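Local structure of dimethyl-sulfide monooxygenase (6AK1) at residues W132-S137 / E163-M168; P222-A227 / N240-F245. The protein oxidises dimethyl sulfide to methanethiol and formaldehyde, using FMN, NADH and molecular oxygen in the first step of dimethyl sulfide degradation. All coordinates share one frame; numbering follows the deposited sequence.

In the fold
Both interactions are buried and share the parallel barrel, since strands 130-135 and 223-227 are neighbours in its sheet. Interaction 1 packs the first of these strands under helix 157-174 on the outside of the barrel; interaction 2 pairs the second with strand 243-246. Their chemistry follows from their place: helix on strand is held by aromatic, sulfur and methyl contacts with no hydrogen bond across, whereas strand beside strand is held by a ladder of backbone bonds and one carboxylate. The two meet directly, because Trp132 N and O probably bond to Val223 O and Phe225 N, and Val134 CG2 packs on Ile224 CG2.

Interaction 1 (W132-S137 / E163-M168); sequences WNVVSS and EYMEVM
The far end of the Trp132 indole, atoms CZ3 and CH2, is gripped by two methionine methyls that lie on opposite sides of the ring plane. Met165 meets it tip to tip, its CE 3.7 Å from Trp132 CZ3, while Met168 crosses at about a right angle and sets its CE 3.9 Å from Trp132 CH2. Met165 SD, 4.7 Å from the centroid of the Trp132 six-membered ring, adds a Met-aromatic contact, and it also touches Val134 CG1 at 4.1 Å. Near the plane of the indole, Tyr164 CE1 closes the edge, 4.0 Å from Trp132 CH2.

Torsions explain how these groups converge. The indole CG stands anti to its backbone N (chi1 173°), which carries the ring out from the strand, and both methionine chains bend at their second and third torsions, Met165 bringing sulfur and methyl to the indole, Met168 its methyl. Within the strand, Val134 CG2 sits 3.5 Å above the centre of the Trp132 ring, on the same side as Met165. At the polar ends, Trp132 NE1 bonds to Ala105 O, which would tend to hold the indole in its rotation, and Tyr164 OH bonds to Glu110 O, tethering the tip of its ring. An alanine in place of Trp132 would probably open a gap between the two methionine methyls and deprive Ala105 O of its indole N-H.

This is the helix-on-barrel packing of the TIM-barrel fold: the 163-168 part of helix 157-174 runs back at 153° to strand residues 132-135, the two short axes 12.0 Å apart at closest approach. Leu115 and Leu119 of helix 112-126 pack on Trp132 as well, Pro112 touches Tyr164 and Met168, and Ile224 of strand 223-227 touches Trp132.

Interaction 2 (P222-A227 / N240-F245); sequences PVIFQA and NAEGMF
Glu242 holds Ile224 by both of its backbone polar groups. Its chain, with CG anti to the carbonyl carbon (chi1 -55°) and extended beyond it, reaches across to strand 223-227, where OE2 accepts Ile224 N at 3.0 Å on its anti side, 23° out of the carboxylate plane. The other oxygen, OE1, forms a salt bridge with Arg432, which would probably favour the charged form of the acid and fix its rotation. Ile224 O in turn is gripped twice, by Glu242 N at 2.8 Å and by Gly243 N at 3.0 Å, the second bond being the straighter. The Ile224 side chain begins beside the C-terminal end of helix 232-240, its CB 3.6 Å from Asn240 O.

Here strand 223-227, helix 232-240 and strand 243-246 form one beta-alpha-beta crossover of the TIM barrel, and the two strands lie parallel in adjacent positions. Gln226 continues their ladder, donating its N to Gly243 O at 3.1 Å and accepting Phe245 N at its O, 2.8 Å away. Its side chain, extended beyond CG, runs over Asn240 and Ala241, the turn where the helix gives way to the strand, and also packs on Phe236 of that helix. Between the rungs, Phe225 CA makes a CA-H...O contact with Gly243 O. On the sheet face that carries Phe225, the lack of a side chain on Gly243 lets the ring settle against its backbone, CD1 lying 3.8 Å from Gly243 CA, and Phe55 meets the same ring with the two planes nearly parallel.

Interaction 1 (W132-S137 / E163-M168)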
loop_
_atom_site.group_PDB
_atom_site.type_symbol
_atom_site.label_atom_id
_atom_site.label_comp_id
_atom_site.label_asym_id
_atom_site.label_seq_id
_atom_site.Cartn_x
_atom_site.Cartn_y
_atom_site.Cartn_z
ATOM N N TRP A 132 -5.836 -3.484 -3.245
ATOM C CA TRP A 132 -4.701 -4.300 -3.655
ATOM C C TRP A 132 -3.527 -3.365 -3.908
ATOM O O TRP A 132 -3.558 -2.561 -4.845
ATOM C CB TRP A 132 -5.027 -5.116 -4.910
ATOM C CG TRP A 132 -3.833 -5.853 -5.458
ATOM C CD1 TRP A 132 -2.727 -6.259 -4.760
ATOM C CD2 TRP A 132 -3.621 -6.264 -6.815
ATOM N NE1 TRP A 132 -1.854 -6.907 -5.591
ATOM C CE2 TRP A 132 -2.377 -6.930 -6.858
ATOM C CE3 TRP A 132 -4.369 -6.149 -7.996
ATOM C CZ2 TRP A 132 -1.854 -7.462 -8.036
ATOM C CZ3 TRP A 132 -3.853 -6.690 -9.166
ATOM C CH2 TRP A 132 -2.608 -7.340 -9.178
ATOM N N ASN A 133 -2.488 -3.480 -3.096
ATOM C CA ASN A 133 -1.257 -2.729 -3.330
ATOM C C ASN A 133 -0.369 -3.555 -4.254
ATOM O O ASN A 133 0.255 -4.531 -3.828
ATOM C CB ASN A 133 -0.568 -2.401 -2.013
ATOM C CG ASN A 133 0.753 -1.674 -2.218
ATOM O OD1 ASN A 133 0.826 -0.701 -2.967
ATOM N ND2 ASN A 133 1.807 -2.166 -1.578
ATOM N N VAL A 134 -0.310 -3.145 -5.520
ATOM C CA VAL A 134 0.381 -3.863 -6.586
ATOM C C VAL A 134 1.880 -3.578 -6.515
ATOM O O VAL A 134 2.316 -2.457 -6.777
ATOM C CB VAL A 134 -0.187 -3.455 -7.951
ATOM C CG1 VAL A 134 0.425 -4.280 -9.064
ATOM C CG2 VAL A 134 -1.694 -3.549 -7.926
ATOM N N VAL A 135 2.685 -4.598 -6.222
ATOM C CA VAL A 135 4.124 -4.408 -6.153
ATOM C C VAL A 135 4.812 -5.409 -7.073
ATOM O O VAL A 135 4.239 -6.428 -7.478
ATOM C CB VAL A 135 4.673 -4.516 -4.706
ATOM C CG1 VAL A 135 3.890 -3.621 -3.758
ATOM C CG2 VAL A 135 4.656 -5.945 -4.208
ATOM N N SER A 136 6.057 -5.077 -7.428
ATOM C CA SER A 136 6.980 -5.963 -8.135
ATOM C C SER A 136 8.168 -6.223 -7.212
ATOM O O SER A 136 9.037 -5.356 -7.055
ATOM C CB SER A 136 7.440 -5.358 -9.463
ATOM O OG SER A 136 6.353 -4.787 -10.188
ATOM N N SER A 137 8.199 -7.413 -6.599
ATOM C CA SER A 137 9.218 -7.753 -5.610
ATOM C C SER A 137 10.623 -7.504 -6.145
ATOM O O SER A 137 10.921 -7.773 -7.314
ATOM C CB SER A 137 9.083 -9.224 -5.197
ATOM O OG SER A 137 10.280 -9.689 -4.579
ATOM N N GLU A 163 0.267 -6.902 -19.049
ATOM C CA GLU A 163 -0.565 -8.033 -19.425
ATOM C C GLU A 163 -1.080 -8.759 -18.195
ATOM O O GLU A 163 -2.195 -9.285 -18.209
ATOM C CB GLU A 163 0.213 -8.989 -20.323
ATOM C CG GLU A 163 -0.686 -9.998 -21.049
ATOM C CD GLU A 163 0.109 -11.082 -21.753
ATOM O OE1 GLU A 163 1.180 -10.768 -22.309
ATOM O OE2 GLU A 163 -0.324 -12.245 -21.733
ATOM N N TYR A 164 -0.283 -8.781 -17.128
ATOM C CA TYR A 164 -0.736 -9.313 -15.850
ATOM C C TYR A 164 -2.030 -8.647 -15.397
ATOM O O TYR A 164 -2.998 -9.334 -15.053
ATOM C CB TYR A 164 0.369 -9.136 -14.802
ATOM C CG TYR A 164 0.157 -9.939 -13.531
ATOM C CD1 TYR A 164 -0.790 -9.539 -12.572
ATOM C CD2 TYR A 164 0.912 -11.088 -13.278
ATOM C CE1 TYR A 164 -0.987 -10.268 -11.413
ATOM C CE2 TYR A 164 0.727 -11.818 -12.110
ATOM C CZ TYR A 164 -0.227 -11.405 -11.185
ATOM O OH TYR A 164 -0.414 -12.118 -10.024
ATOM N N MET A 165 -2.059 -7.301 -15.385
ATOM C CA MET A 165 -3.252 -6.563 -14.956
ATOM C C MET A 165 -4.415 -6.776 -15.917
ATOM O O MET A 165 -5.570 -6.887 -15.489
ATOM C CB MET A 165 -2.949 -5.067 -14.849
ATOM C CG MET A 165 -1.755 -4.710 -13.983
ATOM S SD MET A 165 -1.954 -5.164 -12.240
ATOM C CE MET A 165 -3.369 -4.158 -11.765
ATOM N N GLU A 166 -4.133 -6.795 -17.222
ATOM C CA GLU A 166 -5.157 -7.134 -18.212
ATOM C C GLU A 166 -5.878 -8.434 -17.842
ATOM O O GLU A 166 -7.113 -8.486 -17.808
ATOM C CB GLU A 166 -4.509 -7.228 -19.600
ATOM C CG GLU A 166 -5.393 -7.816 -20.702
ATOM C CD GLU A 166 -4.678 -7.916 -22.058
ATOM O OE1 GLU A 166 -3.471 -7.582 -22.143
ATOM O OE2 GLU A 166 -5.325 -8.331 -23.044
ATOM N N VAL A 167 -5.112 -9.486 -17.524
ATOM C CA VAL A 167 -5.708 -10.757 -17.101
ATOM C C VAL A 167 -6.596 -10.557 -15.875
ATOM O O VAL A 167 -7.745 -11.015 -15.842
ATOM C CB VAL A 167 -4.608 -11.799 -16.820
ATOM C CG1 VAL A 167 -5.199 -13.026 -16.137
ATOM C CG2 VAL A 167 -3.863 -12.182 -18.114
ATOM N N MET A 168 -6.063 -9.880 -14.839
ATOM C CA MET A 168 -6.826 -9.637 -13.612
ATOM C C MET A 168 -8.121 -8.896 -13.911
ATOM O O MET A 168 -9.191 -9.279 -13.424
ATOM C CB MET A 168 -5.997 -8.818 -12.604
ATOM C CG MET A 168 -4.611 -9.337 -12.306
ATOM S SD MET A 168 -4.666 -10.904 -11.438
ATOM C CE MET A 168 -4.943 -10.382 -9.747
#

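Interaction 2 (P222-A227 / N240-F245)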
loop_
_atom_site.group_PDB
_atom_site.type_symbol
_atom_site.label_atom_id
_atom_site.label_comp_id
_atom_site.label_asym_id
_atom_site.label_seq_id
_atom_site.Cartn_x
_atom_site.Cartn_y
_atom_site.Cartn_z
ATOM N N PRO A 222 -10.720 -4.833 -6.823
ATOM C CA PRO A 222 -10.334 -4.112 -5.608
ATOM C C PRO A 222 -9.703 -2.772 -5.960
ATOM O O PRO A 222 -9.187 -2.579 -7.064
ATOM C CB PRO A 222 -9.318 -5.046 -4.950
ATOM C CG PRO A 222 -8.834 -5.927 -6.072
ATOM C CD PRO A 222 -9.989 -6.098 -6.981
ATOM N N VAL A 223 -9.778 -1.829 -5.018
ATOM C CA VAL A 223 -9.108 -0.553 -5.206
ATOM C C VAL A 223 -7.643 -0.818 -5.500
ATOM O O VAL A 223 -6.996 -1.617 -4.815
ATOM C CB VAL A 223 -9.281 0.343 -3.963
ATOM C CG1 VAL A 223 -8.508 1.641 -4.147
ATOM C CG2 VAL A 223 -10.750 0.646 -3.718
ATOM N N ILE A 224 -7.121 -0.184 -6.545
ATOM C CA ILE A 224 -5.740 -0.406 -6.953
ATOM C C ILE A 224 -4.846 0.623 -6.274
ATOM O O ILE A 224 -4.985 1.829 -6.508
ATOM C CB ILE A 224 -5.593 -0.348 -8.478
ATOM C CG1 ILE A 224 -6.627 -1.275 -9.143
ATOM C CG2 ILE A 224 -4.184 -0.747 -8.861
ATOM C CD1 ILE A 224 -6.440 -2.770 -8.818
ATOM N N PHE A 225 -3.942 0.151 -5.418
ATOM C CA PHE A 225 -2.887 0.979 -4.847
ATOM C C PHE A 225 -1.572 0.648 -5.537
ATOM O O PHE A 225 -1.312 -0.508 -5.886
ATOM C CB PHE A 225 -2.727 0.753 -3.337
ATOM C CG PHE A 225 -3.860 1.292 -2.496
ATOM C CD1 PHE A 225 -4.836 2.108 -3.041
ATOM C CD2 PHE A 225 -3.936 0.980 -1.144
ATOM C CE1 PHE A 225 -5.866 2.595 -2.248
ATOM C CE2 PHE A 225 -4.968 1.475 -0.341
ATOM C CZ PHE A 225 -5.927 2.281 -0.894
ATOM N N GLN A 226 -0.742 1.671 -5.737
ATOM C CA GLN A 226 0.568 1.485 -6.351
ATOM C C GLN A 226 1.542 2.512 -5.808
ATOM O O GLN A 226 1.160 3.623 -5.450
ATOM C CB GLN A 226 0.540 1.633 -7.870
ATOM C CG GLN A 226 -0.185 0.538 -8.570
ATOM C CD GLN A 226 -0.255 0.778 -10.047
ATOM O OE1 GLN A 226 -1.188 1.406 -10.539
ATOM N NE2 GLN A 226 0.733 0.276 -10.770
ATOM N N ALA A 227 2.808 2.131 -5.773
ATOM C CA ALA A 227 3.861 3.052 -5.395
ATOM C C ALA A 227 4.180 3.965 -6.568
ATOM O O ALA A 227 4.171 3.537 -7.730
ATOM C CB ALA A 227 5.111 2.288 -4.966
ATOM N N ASN A 240 -3.014 2.763 -13.892
ATOM C CA ASN A 240 -3.813 1.825 -13.099
ATOM C C ASN A 240 -4.192 2.320 -11.709
ATOM O O ASN A 240 -5.252 1.940 -11.212
ATOM C CB ASN A 240 -3.064 0.498 -12.948
ATOM C CG ASN A 240 -2.899 -0.220 -14.257
ATOM O OD1 ASN A 240 -3.843 -0.825 -14.767
ATOM N ND2 ASN A 240 -1.705 -0.144 -14.822
ATOM N N ALA A 241 -3.365 3.155 -11.079
ATOM C CA ALA A 241 -3.532 3.466 -9.665
ATOM C C ALA A 241 -4.806 4.257 -9.415
ATOM O O ALA A 241 -5.093 5.235 -10.110
ATOM C CB ALA A 241 -2.323 4.247 -9.139
ATOM N N GLU A 242 -5.581 3.825 -8.425
ATOM C CA GLU A 242 -6.592 4.692 -7.839
ATOM C C GLU A 242 -6.093 5.393 -6.584
ATOM O O GLU A 242 -6.545 6.499 -6.287
ATOM C CB GLU A 242 -7.862 3.898 -7.536
ATOM C CG GLU A 242 -8.408 3.173 -8.767
ATOM C CD GLU A 242 -9.592 2.263 -8.452
ATOM O OE1 GLU A 242 -10.753 2.725 -8.556
ATOM O OE2 GLU A 242 -9.349 1.083 -8.094
ATOM N N GLY A 243 -5.171 4.774 -5.849
ATOM C CA GLY A 243 -4.416 5.435 -4.800
ATOM C C GLY A 243 -2.941 5.266 -5.114
ATOM O O GLY A 243 -2.512 4.157 -5.465
ATOM N N MET A 244 -2.157 6.340 -5.047
ATOM C CA MET A 244 -0.733 6.255 -5.334
ATOM C C MET A 244 0.051 6.658 -4.098
ATOM O O MET A 244 -0.205 7.715 -3.510
ATOM C CB MET A 244 -0.345 7.124 -6.529
ATOM C CG MET A 244 0.947 6.650 -7.181
ATOM S SD MET A 244 1.392 7.601 -8.643
ATOM C CE MET A 244 0.032 7.160 -9.730
ATOM N N PHE A 245 0.999 5.807 -3.708
ATOM C CA PHE A 245 1.750 5.946 -2.467
ATOM C C PHE A 245 3.137 6.477 -2.836
ATOM O O PHE A 245 3.909 5.792 -3.516
ATOM C CB PHE A 245 1.799 4.596 -1.748
ATOM C CG PHE A 245 2.554 4.596 -0.452
ATOM C CD1 PHE A 245 2.752 5.769 0.283
ATOM C CD2 PHE A 245 3.077 3.411 0.045
ATOM C CE1 PHE A 245 3.453 5.752 1.497
ATOM C CE2 PHE A 245 3.775 3.387 1.254
ATOM C CZ PHE A 245 3.964 4.562 1.981
#